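Local structure of ethylbenzene dehydrogenase alpha-subunit (Aromatoleum aromaticum, 2IVF) at residues Asp330-Asp338 with Ile396-Leu405. The protein is the alpha-subunit of a molybdenum enzyme of the molybdopterin oxidoreductase family, and holds two guanine dinucleotide pterin cofactors, a molybdenum atom and an iron-sulfur cluster. Sequence-based numbering, arbitrary orientation.
Sequences DLPLLVRMD and IQVRTVFEGL
Bends at chi2 (-65°) and chi3 (91°) curl Met337 back over Arg399, whose chain runs straight from CG to NE; SD lies over one guanidinium face, near its rim, 3.4 Å from Arg399 NE, and Gly404 CA over the opposite face, likewise near the rim. In the type I turn Asp330-Leu333, ahead of the strand, Leu331 sets CD1 at the ring edge of Phe402, 3.7 Å from its CD1, and turns CD2 to Val401 CG1. The strands pair antiparallel: Val335 and Arg399 exchange both backbone bonds (Val335 N to Arg399 O, 2.8 Å), with Met337 N to Gln397 O beyond. On the turn side, Leu333 O and Leu331 O accept from Val401 N and Phe402 N of the first helical turn, so one set of backbone bonds joins turn and edge strand to a strand running straight into an N-capped helix. Thr400, the N-cap, accepts from Glu403 N with OG1, also hydrogen-bonded to Leu382 O; the Asp330 carboxylate fixes the turn, accepting from Phe814 N and Tyr815 N. Arg336 grips Asp338 side-on with NE and NH2, and Ile396 CD1 packs obliquely on the guanidinium. Strand 334-336 is an outer strand of a small antiparallel sheet, with 395-400 in the middle and 385-389 beyond; Leu333 and Leu334 pack against strands 356-360 and 365-369.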
# COMPACT_ATOMS: atom_id res chain seq x y z
N ASP A 330 -0.73 20.35 34.57
CA ASP A 330 -1.13 20.17 35.94
C ASP A 330 0.07 19.86 36.82
O ASP A 330 -0.11 19.70 38.02
CB ASP A 330 -2.22 19.10 36.07
CG ASP A 330 -1.76 17.70 35.74
OD1 ASP A 330 -0.74 17.54 35.01
OD2 ASP A 330 -2.44 16.74 36.20
N LEU A 331 1.28 19.81 36.26
CA LEU A 331 2.45 19.46 37.06
C LEU A 331 2.64 20.34 38.30
O LEU A 331 3.07 19.85 39.33
CB LEU A 331 3.74 19.37 36.21
CG LEU A 331 3.82 18.34 35.07
CD1 LEU A 331 5.30 18.10 34.75
CD2 LEU A 331 3.11 17.06 35.36
N PRO A 332 2.37 21.66 38.22
CA PRO A 332 2.43 22.44 39.47
C PRO A 332 1.17 22.45 40.35
O PRO A 332 1.18 23.12 41.36
CB PRO A 332 2.69 23.85 38.96
CG PRO A 332 1.97 23.89 37.69
CD PRO A 332 2.16 22.54 37.05
N LEU A 333 0.10 21.75 39.98
CA LEU A 333 -1.11 21.82 40.79
C LEU A 333 -0.94 20.92 42.00
O LEU A 333 -0.31 19.86 41.91
CB LEU A 333 -2.36 21.43 40.02
CG LEU A 333 -2.77 22.39 38.89
CD1 LEU A 333 -4.00 21.88 38.16
CD2 LEU A 333 -3.05 23.83 39.41
N LEU A 334 -1.51 21.36 43.10
CA LEU A 334 -1.36 20.68 44.37
C LEU A 334 -2.38 19.56 44.58
O LEU A 334 -3.56 19.69 44.24
CB LEU A 334 -1.47 21.67 45.50
CG LEU A 334 -0.39 22.74 45.60
CD1 LEU A 334 -0.83 23.73 46.72
CD2 LEU A 334 0.97 22.13 45.92
N VAL A 335 -1.86 18.48 45.14
CA VAL A 335 -2.59 17.27 45.39
C VAL A 335 -2.46 16.99 46.88
O VAL A 335 -1.41 17.24 47.48
CB VAL A 335 -2.04 16.10 44.53
CG1 VAL A 335 -2.80 14.84 44.82
CG2 VAL A 335 -2.15 16.44 43.07
N ARG A 336 -3.55 16.54 47.46
CA ARG A 336 -3.65 16.23 48.87
C ARG A 336 -2.98 14.89 49.11
O ARG A 336 -3.23 13.93 48.37
CB ARG A 336 -5.12 16.16 49.29
CG ARG A 336 -5.88 17.49 49.19
CD ARG A 336 -7.34 17.37 49.57
NE ARG A 336 -7.54 16.74 50.87
CZ ARG A 336 -8.69 16.72 51.54
NH1 ARG A 336 -9.78 17.31 51.07
NH2 ARG A 336 -8.76 16.09 52.68
N MET A 337 -2.13 14.82 50.12
CA MET A 337 -1.44 13.56 50.45
C MET A 337 -2.32 12.58 51.22
O MET A 337 -1.97 11.41 51.35
CB MET A 337 -0.15 13.84 51.21
CG MET A 337 0.92 14.50 50.36
SD MET A 337 1.48 13.42 49.06
CE MET A 337 0.39 13.84 47.69
N ASP A 338 -3.46 13.05 51.72
CA ASP A 338 -4.41 12.15 52.38
C ASP A 338 -5.40 11.46 51.42
O ASP A 338 -5.65 10.26 51.58
CB ASP A 338 -5.13 12.88 53.51
CG ASP A 338 -5.95 14.07 53.04
OD1 ASP A 338 -5.79 14.52 51.90
OD2 ASP A 338 -6.78 14.56 53.85
N ILE A 396 -3.00 19.55 56.26
CA ILE A 396 -2.53 18.35 55.60
C ILE A 396 -1.33 18.70 54.76
O ILE A 396 -1.09 19.86 54.44
CB ILE A 396 -3.62 17.74 54.70
CG1 ILE A 396 -4.16 18.78 53.71
CG2 ILE A 396 -4.73 17.15 55.59
CD1 ILE A 396 -5.11 18.24 52.70
N GLN A 397 -0.56 17.66 54.42
CA GLN A 397 0.53 17.77 53.49
C GLN A 397 -0.07 17.78 52.08
O GLN A 397 -1.00 17.02 51.80
CB GLN A 397 1.46 16.56 53.58
CG GLN A 397 2.56 16.59 54.66
CD GLN A 397 3.70 15.63 54.28
OE1 GLN A 397 4.00 15.44 53.09
NE2 GLN A 397 4.33 15.04 55.28
N VAL A 398 0.46 18.64 51.23
CA VAL A 398 0.10 18.67 49.82
C VAL A 398 1.39 18.76 49.05
O VAL A 398 2.39 19.28 49.57
CB VAL A 398 -0.83 19.84 49.47
CG1 VAL A 398 -2.14 19.75 50.29
CG2 VAL A 398 -0.13 21.18 49.70
N ARG A 399 1.39 18.23 47.83
CA ARG A 399 2.53 18.34 46.96
C ARG A 399 2.04 18.47 45.55
O ARG A 399 0.92 18.11 45.25
CB ARG A 399 3.45 17.14 47.12
CG ARG A 399 2.95 15.86 46.48
CD ARG A 399 3.89 14.70 46.76
NE ARG A 399 3.38 13.43 46.22
CZ ARG A 399 3.88 12.22 46.52
NH1 ARG A 399 4.92 12.08 47.34
NH2 ARG A 399 3.33 11.14 46.00
N THR A 400 2.90 18.96 44.68
CA THR A 400 2.55 19.13 43.29
C THR A 400 2.50 17.76 42.62
O THR A 400 3.13 16.81 43.08
CB THR A 400 3.61 19.99 42.57
OG1 THR A 400 4.87 19.33 42.58
CG2 THR A 400 3.74 21.36 43.22
N VAL A 401 1.75 17.68 41.52
CA VAL A 401 1.77 16.51 40.71
C VAL A 401 3.22 16.18 40.35
O VAL A 401 3.62 15.02 40.42
CB VAL A 401 0.98 16.69 39.42
CG1 VAL A 401 1.26 15.53 38.45
CG2 VAL A 401 -0.52 16.84 39.75
N PHE A 402 3.97 17.21 39.97
CA PHE A 402 5.39 17.07 39.65
C PHE A 402 6.20 16.33 40.73
O PHE A 402 7.06 15.49 40.40
CB PHE A 402 6.02 18.45 39.42
CG PHE A 402 7.44 18.39 38.89
CD1 PHE A 402 7.67 18.29 37.54
CD2 PHE A 402 8.52 18.44 39.77
CE1 PHE A 402 8.97 18.25 37.04
CE2 PHE A 402 9.82 18.39 39.26
CZ PHE A 402 10.03 18.31 37.91
N GLU A 403 5.96 16.69 41.98
CA GLU A 403 6.65 16.06 43.12
C GLU A 403 6.26 14.58 43.22
O GLU A 403 7.11 13.73 43.49
CB GLU A 403 6.38 16.82 44.41
CG GLU A 403 7.11 16.24 45.63
CD GLU A 403 8.62 16.49 45.66
OE1 GLU A 403 9.16 17.32 44.91
OE2 GLU A 403 9.28 15.82 46.49
N GLY A 404 4.99 14.26 42.97
CA GLY A 404 4.56 12.87 42.88
C GLY A 404 5.26 12.17 41.72
O GLY A 404 5.75 11.06 41.82
N LEU A 405 5.29 12.84 40.59
CA LEU A 405 5.95 12.28 39.44
C LEU A 405 7.42 12.00 39.67
O LEU A 405 7.94 10.99 39.14
CB LEU A 405 5.78 13.22 38.28
CG LEU A 405 6.28 12.73 36.94
CD1 LEU A 405 5.53 11.46 36.46
CD2 LEU A 405 6.08 13.89 35.95